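Coat protein (Pseudomonas phage PP7, PDB 2QUD) forms homodimers that assemble into the T=3 icosahedral phage capsid, package the genome by binding its RNA packaging signals, and repress translation of the viral replicase. Local coordinates at the interface of chains A and B. Coordinates in Å, arbitrary orientation; residue numbers count along the deposited sequence, not the author numbering. Chains: chain A/B, Coat protein.

Contact 1: the interface of chains A and B. Residues chain A 91-93, 96-97; chain B 65, 67, 77-78, 80.
B:Tyr78 reaches from strand 76-89 of chain B into the turn that starts helix 94-109 of chain A, where its phenol OH accepts a nearly straight hydrogen bond from the backbone N of A:Thr93 (3.0 Å, 168° at H). This polar patch of the two-fold homodimer interface docks that helix start on strands 56-68 and 76-89 of the partner. B:Tyr78 OH also lies 3.1 Å from A:Ser96 OG, a hydrogen bond in which either oxygen could be the donor. The far end of the ring packs against A:Ser92, B:Tyr78 CZ being 3.5 Å from A:Ser92 CA. Alongside, the amide tip of B:Gln80, carried on a chain extended beyond CG, spans the two serines: OE1 takes a weak bond from A:Ser92 OG, and NE2 gives another weak one to A:Ser96 OG. At the backbone of the same turn, B:Gln65 NE2 donates to A:Ser96 O at 2.9 Å; the acceptor lies in the glutamine amide plane, while the donor is tilted 24° from the carbonyl plane.

The serines are held from their own chain. A:Ser96 OG sits between its backbone N and carbonyl carbon (chi1 67°), a rotation that turns it back to A:Thr93 O at 2.7 Å, on a carbonyl lone pair; the phenol is thus perhaps the donor to A:Ser96 OG. A:Thr93 OG1 accepts from A:Ser96 N, capping the first turn of the helix, and reaches B:Asp67 OD2 through a water. B:Asp67 lays its CB over one face of the B:Tyr78 ring, toward the rim, and pairs with the poorly ordered B:Arg77. Behind the contact, A:Arg97, bent at chi3, donates from NH1 to A:Ser92 OG at 3.0 Å, with that oxygen in the guanidinium plane.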
ATOM      1  N   ASN A  91       0.258   8.979  20.316  1.00 26.42           N
ATOM      2  CA  ASN A  91      -0.859   9.174  21.246  0.50 25.65           C
ATOM      3  C   ASN A  91      -2.217   8.778  20.649  1.00 26.76           C
ATOM      4  O   ASN A  91      -3.264   9.112  21.179  1.00 28.37           O
ATOM      5  CB  ASN A  91      -0.873  10.614  21.792  0.50 33.46           C
ATOM      6  CG  ASN A  91      -1.397  11.642  20.793  0.50 26.25           C
ATOM      7  OD1 ASN A  91      -1.236  11.508  19.589  0.50 25.73           O
ATOM      8  ND2 ASN A  91      -2.006  12.708  21.315  0.50 40.48           N
ATOM      9  N   SER A  92      -2.206   8.038  19.546  1.00 23.54           N
ATOM     10  CA  SER A  92      -3.452   7.624  18.893  1.00 20.72           C
ATOM     11  C   SER A  92      -4.210   6.549  19.641  1.00 23.26           C
ATOM     12  O   SER A  92      -3.642   5.821  20.443  1.00 24.85           O
ATOM     13  CB  SER A  92      -3.171   7.155  17.464  1.00 19.10           C
ATOM     14  OG  SER A  92      -2.339   6.007  17.452  1.00 19.73           O
ATOM     15  N   THR A  93      -5.504   6.438  19.345  1.00 23.28           N
ATOM     16  CA  THR A  93      -6.281   5.318  19.822  1.00 20.71           C
ATOM     17  C   THR A  93      -6.087   4.087  18.947  1.00 22.32           C
ATOM     18  O   THR A  93      -5.872   4.201  17.737  1.00 21.34           O
ATOM     19  CB  THR A  93      -7.790   5.643  19.840  1.00 22.94           C
ATOM     20  OG1 THR A  93      -8.238   5.866  18.502  1.00 24.22           O
ATOM     21  CG2 THR A  93      -8.097   6.905  20.712  1.00 23.29           C
ATOM     22  N   SER A  96      -8.504   4.102  16.042  1.00 18.62           N
ATOM     23  CA  SER A  96      -8.108   4.962  14.911  1.00 18.63           C
ATOM     24  C   SER A  96      -7.083   4.282  13.987  1.00 16.69           C
ATOM     25  O   SER A  96      -7.139   4.427  12.776  1.00 17.87           O
ATOM     26  CB  SER A  96      -7.548   6.331  15.361  1.00 18.02           C
ATOM     27  OG  SER A  96      -6.314   6.228  16.046  1.00 21.63           O
ATOM     28  N   ARG A  97      -6.141   3.564  14.584  1.00 16.43           N
ATOM     29  CA  ARG A  97      -5.149   2.803  13.818  1.00 16.91           C
ATOM     30  C   ARG A  97      -5.831   1.677  13.048  1.00 15.66           C
ATOM     31  O   ARG A  97      -5.557   1.485  11.870  1.00 18.12           O
ATOM     32  CB  ARG A  97      -4.064   2.244  14.728  1.00 15.37           C
ATOM     33  CG  ARG A  97      -3.235   3.317  15.429  1.00 15.65           C
ATOM     34  CD  ARG A  97      -2.068   2.777  16.184  1.00 18.07           C
ATOM     35  NE  ARG A  97      -2.414   1.839  17.253  1.00 20.47           N
ATOM     36  CZ  ARG A  97      -2.714   2.154  18.509  1.00 21.84           C
ATOM     37  NH1 ARG A  97      -2.806   3.419  18.926  1.00 21.62           N
ATOM     38  NH2 ARG A  97      -2.953   1.178  19.370  1.00 22.75           N
TER
ATOM     39  N   GLN B  65      -6.561  10.425   7.619  1.00 18.36           N
ATOM     40  CA  GLN B  65      -7.600  10.222   8.611  1.00 19.67           C
ATOM     41  C   GLN B  65      -7.315  11.070   9.853  1.00 18.81           C
ATOM     42  O   GLN B  65      -6.440  10.784  10.647  1.00 18.56           O
ATOM     43  CB  GLN B  65      -7.734   8.755   8.999  1.00 18.64           C
ATOM     44  CG  GLN B  65      -8.906   8.497   9.913  1.00 20.35           C
ATOM     45  CD  GLN B  65      -8.975   7.092  10.358  1.00 17.87           C
ATOM     46  OE1 GLN B  65      -9.854   6.316   9.924  1.00 20.60           O
ATOM     47  NE2 GLN B  65      -8.066   6.726  11.264  1.00 19.59           N
ATOM     48  N   ASP B  67      -8.314  12.622  13.504  1.00 22.99           N
ATOM     49  CA  ASP B  67      -9.043  12.311  14.712  1.00 26.69           C
ATOM     50  C   ASP B  67      -9.473  13.643  15.321  1.00 29.97           C
ATOM     51  O   ASP B  67      -8.625  14.468  15.693  1.00 29.47           O
ATOM     52  CB  ASP B  67      -8.134  11.538  15.662  1.00 36.14           C
ATOM     53  CG  ASP B  67      -8.899  10.702  16.643  1.00 48.52           C
ATOM     54  OD1 ASP B  67      -9.198  11.234  17.735  1.00 48.22           O
ATOM     55  OD2 ASP B  67      -9.192   9.523  16.327  1.00 36.22           O
ATOM     56  N   ARG B  77      -7.035  16.655  16.685  1.00 29.17           N
ATOM     57  CA  ARG B  77      -5.921  16.411  17.611  1.00 34.70           C
ATOM     58  C   ARG B  77      -4.729  15.767  16.905  1.00 29.23           C
ATOM     59  O   ARG B  77      -3.592  16.056  17.233  1.00 29.95           O
ATOM     60  CB  ARG B  77      -6.336  15.638  18.877  1.00 45.31           C
ATOM     61  CG  ARG B  77      -7.157  14.379  18.717  1.00 47.07           C
ATOM     62  CD  ARG B  77      -7.262  13.690  20.078  1.00 57.93           C
ATOM     63  NE  ARG B  77      -8.165  12.538  20.074  1.00 67.47           N
ATOM     64  CZ  ARG B  77      -8.104  11.510  20.931  1.00 87.50           C
ATOM     65  NH1 ARG B  77      -8.975  10.508  20.810  1.00 94.64           N
ATOM     66  NH2 ARG B  77      -7.199  11.457  21.917  1.00 91.40           N
ATOM     67  N   TYR B  78      -4.982  14.888  15.935  1.00 24.68           N
ATOM     68  CA  TYR B  78      -3.896  14.285  15.170  1.00 25.66           C
ATOM     69  C   TYR B  78      -4.421  13.756  13.863  1.00 21.53           C
ATOM     70  O   TYR B  78      -5.634  13.568  13.725  1.00 22.63           O
ATOM     71  CB  TYR B  78      -3.191  13.164  15.963  1.00 26.03           C
ATOM     72  CG  TYR B  78      -4.074  12.006  16.422  1.00 24.11           C
ATOM     73  CD1 TYR B  78      -4.424  10.964  15.557  1.00 21.68           C
ATOM     74  CD2 TYR B  78      -4.523  11.929  17.736  1.00 23.98           C
ATOM     75  CE1 TYR B  78      -5.209   9.915  15.983  1.00 26.29           C
ATOM     76  CE2 TYR B  78      -5.319  10.864  18.171  1.00 33.62           C
ATOM     77  CZ  TYR B  78      -5.668   9.866  17.280  1.00 28.30           C
ATOM     78  OH  TYR B  78      -6.469   8.798  17.688  1.00 31.05           O
ATOM     79  N   GLN B  80      -3.516  10.652  10.927  1.00 16.20           N
ATOM     80  CA  GLN B  80      -2.754   9.473  10.524  1.00 17.49           C
ATOM     81  C   GLN B  80      -2.937   9.316   9.023  1.00 18.06           C
ATOM     82  O   GLN B  80      -3.970   9.699   8.468  1.00 18.54           O
ATOM     83  CB  GLN B  80      -3.171   8.271  11.356  1.00 17.90           C
ATOM     84  CG  GLN B  80      -2.703   8.441  12.812  1.00 22.01           C
ATOM     85  CD  GLN B  80      -3.082   7.322  13.744  1.00 22.26           C
ATOM     86  OE1 GLN B  80      -2.225   6.750  14.425  1.00 22.22           O
ATOM     87  NE2 GLN B  80      -4.375   6.994  13.787  1.00 20.43           N
TER
HETATM   88  O   HOH W   1     -10.373   7.377  18.011  1.00 39.02           O

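Contact 2: the interface of chains A and B. Residues chain A 80, 116-118, 120; chain B 48, 57, 86, 88, 97.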
ATOM      1  N   GLN A  80       8.619  -3.314 -11.273  1.00 24.03           N
ATOM      2  CA  GLN A  80       7.525  -2.480 -10.812  1.00 25.36           C
ATOM      3  C   GLN A  80       7.417  -2.552  -9.300  1.00 23.12           C
ATOM      4  O   GLN A  80       7.816  -3.548  -8.681  1.00 22.12           O
ATOM      5  CB  GLN A  80       6.256  -2.926 -11.484  1.00 23.18           C
ATOM      6  CG  GLN A  80       6.370  -2.729 -12.991  1.00 26.52           C
ATOM      7  CD  GLN A  80       5.082  -3.011 -13.705  1.00 28.58           C
ATOM      8  OE1 GLN A  80       4.520  -2.127 -14.306  1.00 28.03           O
ATOM      9  NE2 GLN A  80       4.623  -4.255 -13.660  1.00 30.16           N
ATOM     10  N   LEU A 116      -7.023   1.660 -11.920  1.00 21.54           N
ATOM     11  CA  LEU A 116      -6.020   2.712 -11.883  1.00 24.36           C
ATOM     12  C   LEU A 116      -4.632   2.132 -12.096  1.00 26.04           C
ATOM     13  O   LEU A 116      -3.866   2.634 -12.912  1.00 23.55           O
ATOM     14  CB  LEU A 116      -6.091   3.504 -10.562  1.00 24.56           C
ATOM     15  CG  LEU A 116      -5.012   4.557 -10.310  1.00 25.55           C
ATOM     16  CD1 LEU A 116      -4.988   5.668 -11.394  1.00 24.49           C
ATOM     17  CD2 LEU A 116      -5.215   5.133  -8.906  1.00 26.18           C
ATOM     18  N   VAL A 117      -4.290   1.078 -11.354  1.00 23.08           N
ATOM     19  CA  VAL A 117      -2.972   0.471 -11.494  1.00 21.45           C
ATOM     20  C   VAL A 117      -2.752  -0.308 -12.790  1.00 22.52           C
ATOM     21  O   VAL A 117      -1.667  -0.258 -13.373  1.00 24.57           O
ATOM     22  CB  VAL A 117      -2.640  -0.390 -10.251  1.00 24.54           C
ATOM     23  CG1 VAL A 117      -1.366  -1.240 -10.471  1.00 22.61           C
ATOM     24  CG2 VAL A 117      -2.540   0.556  -9.026  1.00 21.71           C
ATOM     25  N   VAL A 118      -3.780  -1.021 -13.237  1.00 21.53           N
ATOM     26  CA  VAL A 118      -3.666  -1.861 -14.419  1.00 23.19           C
ATOM     27  C   VAL A 118      -3.875  -1.051 -15.726  1.00 23.15           C
ATOM     28  O   VAL A 118      -3.198  -1.305 -16.725  1.00 23.98           O
ATOM     29  CB  VAL A 118      -4.616  -3.078 -14.314  1.00 24.37           C
ATOM     30  CG1 VAL A 118      -4.558  -3.935 -15.564  1.00 24.96           C
ATOM     31  CG2 VAL A 118      -4.265  -3.935 -13.062  1.00 22.94           C
ATOM     32  N   LEU A 120      -4.429   2.669 -15.762  1.00 24.95           N
ATOM     33  CA  LEU A 120      -4.207   4.092 -15.551  1.00 26.23           C
ATOM     34  C   LEU A 120      -5.509   4.914 -15.583  1.00 29.22           C
ATOM     35  O   LEU A 120      -5.482   6.103 -15.878  1.00 31.68           O
ATOM     36  CB  LEU A 120      -3.120   4.625 -16.514  1.00 29.08           C
ATOM     37  CG  LEU A 120      -1.786   3.872 -16.525  1.00 34.32           C
ATOM     38  CD1 LEU A 120      -0.808   4.490 -17.541  1.00 32.04           C
ATOM     39  CD2 LEU A 120      -1.188   3.841 -15.116  1.00 32.65           C
TER
ATOM     40  N   LEU B  48      -1.446  11.000 -10.764  1.00 29.09           N
ATOM     41  CA  LEU B  48      -0.755  10.213 -11.765  0.50 28.09           C
ATOM     42  C   LEU B  48       0.237  11.133 -12.483  1.00 30.75           C
ATOM     43  O   LEU B  48      -0.128  12.217 -12.932  1.00 33.33           O
ATOM     44  CB  LEU B  48      -1.769   9.612 -12.744  0.50 34.00           C
ATOM     45  CG  LEU B  48      -1.273   8.547 -13.729  0.50 44.15           C
ATOM     46  CD1 LEU B  48      -2.344   7.484 -13.967  0.50 44.29           C
ATOM     47  CD2 LEU B  48      -0.836   9.166 -15.045  0.50 40.72           C
ATOM     48  N   TYR B  57       5.125   5.330 -15.162  1.00 26.86           N
ATOM     49  CA  TYR B  57       4.065   6.107 -14.521  1.00 23.84           C
ATOM     50  C   TYR B  57       4.199   5.945 -13.004  1.00 29.31           C
ATOM     51  O   TYR B  57       4.575   4.868 -12.510  1.00 27.95           O
ATOM     52  CB  TYR B  57       2.677   5.663 -14.987  1.00 30.87           C
ATOM     53  CG  TYR B  57       2.478   5.747 -16.484  1.00 30.93           C
ATOM     54  CD1 TYR B  57       1.906   6.879 -17.073  1.00 37.95           C
ATOM     55  CD2 TYR B  57       2.877   4.703 -17.310  1.00 31.84           C
ATOM     56  CE1 TYR B  57       1.733   6.952 -18.449  1.00 36.34           C
ATOM     57  CE2 TYR B  57       2.705   4.761 -18.690  1.00 44.43           C
ATOM     58  CZ  TYR B  57       2.130   5.884 -19.252  1.00 48.03           C
ATOM     59  OH  TYR B  57       1.965   5.922 -20.619  1.00 60.15           O
ATOM     60  N   VAL B  86       3.059   3.871  -6.410  1.00 19.50           N
ATOM     61  CA  VAL B  86       3.089   2.755  -7.332  1.00 19.45           C
ATOM     62  C   VAL B  86       3.870   3.142  -8.595  1.00 23.57           C
ATOM     63  O   VAL B  86       3.531   4.121  -9.252  1.00 21.95           O
ATOM     64  CB  VAL B  86       1.688   2.275  -7.687  1.00 18.48           C
ATOM     65  CG1 VAL B  86       1.770   0.904  -8.342  1.00 21.12           C
ATOM     66  CG2 VAL B  86       0.793   2.246  -6.454  1.00 21.03           C
ATOM     67  N   ILE B  88       4.763   2.060 -12.229  1.00 23.47           N
ATOM     68  CA  ILE B  88       4.185   1.231 -13.277  0.50 23.40           C
ATOM     69  C   ILE B  88       5.009   1.477 -14.551  1.00 27.00           C
ATOM     70  O   ILE B  88       5.026   2.597 -15.056  1.00 28.73           O
ATOM     71  CB  ILE B  88       2.683   1.595 -13.499  0.50 23.09           C
ATOM     72  CG1 ILE B  88       1.886   1.464 -12.183  0.50 18.07           C
ATOM     73  CG2 ILE B  88       2.069   0.723 -14.597  0.50 28.03           C
ATOM     74  CD1 ILE B  88       0.555   2.155 -12.146  0.50 20.45           C
ATOM     75  N   ARG B  97       1.169  -5.991 -14.150  1.00 22.60           N
ATOM     76  CA  ARG B  97       0.487  -4.943 -13.368  1.00 22.93           C
ATOM     77  C   ARG B  97      -0.603  -5.545 -12.494  1.00 22.33           C
ATOM     78  O   ARG B  97      -0.728  -5.207 -11.317  1.00 23.59           O
ATOM     79  CB  ARG B  97      -0.118  -3.885 -14.311  1.00 21.34           C
ATOM     80  CG  ARG B  97       0.954  -3.154 -15.130  1.00 26.19           C
ATOM     81  CD  ARG B  97       0.404  -1.957 -15.848  1.00 26.73           C
ATOM     82  NE  ARG B  97      -0.619  -2.328 -16.802  1.00 25.71           N
ATOM     83  CZ  ARG B  97      -0.392  -2.691 -18.063  1.00 32.52           C
ATOM     84  NH1 ARG B  97      -1.422  -2.982 -18.860  1.00 27.97           N
ATOM     85  NH2 ARG B  97       0.842  -2.809 -18.534  1.00 27.95           N
TER
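A:Leu120, just past helix 111-119 of chain A, lays its side chain on the sheet of chain B, among B:Tyr57, B:Leu48 and B:Ile88. Its two methyls divide the work. A:Leu120 CD1 sits squarely over the centre of the B:Tyr57 ring, 3.4 Å from the centroid, in a CH-pi contact in which all six ring carbons are almost equally distant. A:Leu120 CD2 goes to B:Ile88 CD1 at 3.8 Å, the two side chains sliding past each other in opposite directions. B:Leu48 crosses at about a right angle and brings CD1 to A:Leu120 CB (3.9 Å). A positive phi at A:Leu120 lets the chain turn away at the helix end and points the side chain at the partner sheet.

Further packing comes from the helix itself. The tip of B:Ile88 lies under the last turn, its CD1 4.0 Å from A:Val117 CA and near the A:Val117 carbonyl O. A:Leu116 CD1 meets B:Leu48 CD1 more loosely, at 4.1 Å. From strand 76-89 of chain A, A:Gln80 rests its amide by packing against B:Ile88, OE1 3.5 Å from B:Ile88 CA, and against CG of B:Arg97, the amide and guanidinium planes nearly perpendicular.

The polar part lies on the other flank, where B:Arg97 of helix 94-108 donates from NE to the backbone O of A:Val118 at 2.8 Å; NH1 adds a weak bond to the same oxygen. The NE bond is bent, 140° at H, and A:Val118 O stands 22° out of the guanidinium plane. A bend at chi3 (-62°) turns the guanidinium toward this carbonyl near the C-terminal end of the helix, whose partial negative charge would favour a cation there. Together these contacts fasten the C-terminal helix of one subunit onto the sheet and helix of the other, joining the halves of the coat protein dimer.

Contact 1 and contact 2 lie about 29 Å apart, measured between the centres of their C-alpha atoms, in one two-fold symmetric interface, so each recurs with the chains exchanged. Both draw on strands 56-68 and 76-89 and on the helix that begins at residue 94. Gln80 and Arg97 serve in both: in contact 1 they come from chains B and A, in contact 2 from chains A and B. The start of the first helix and the end of the second thus each grip the partner, an exchange that intertwines the subunits into the dimer from which the capsid is built.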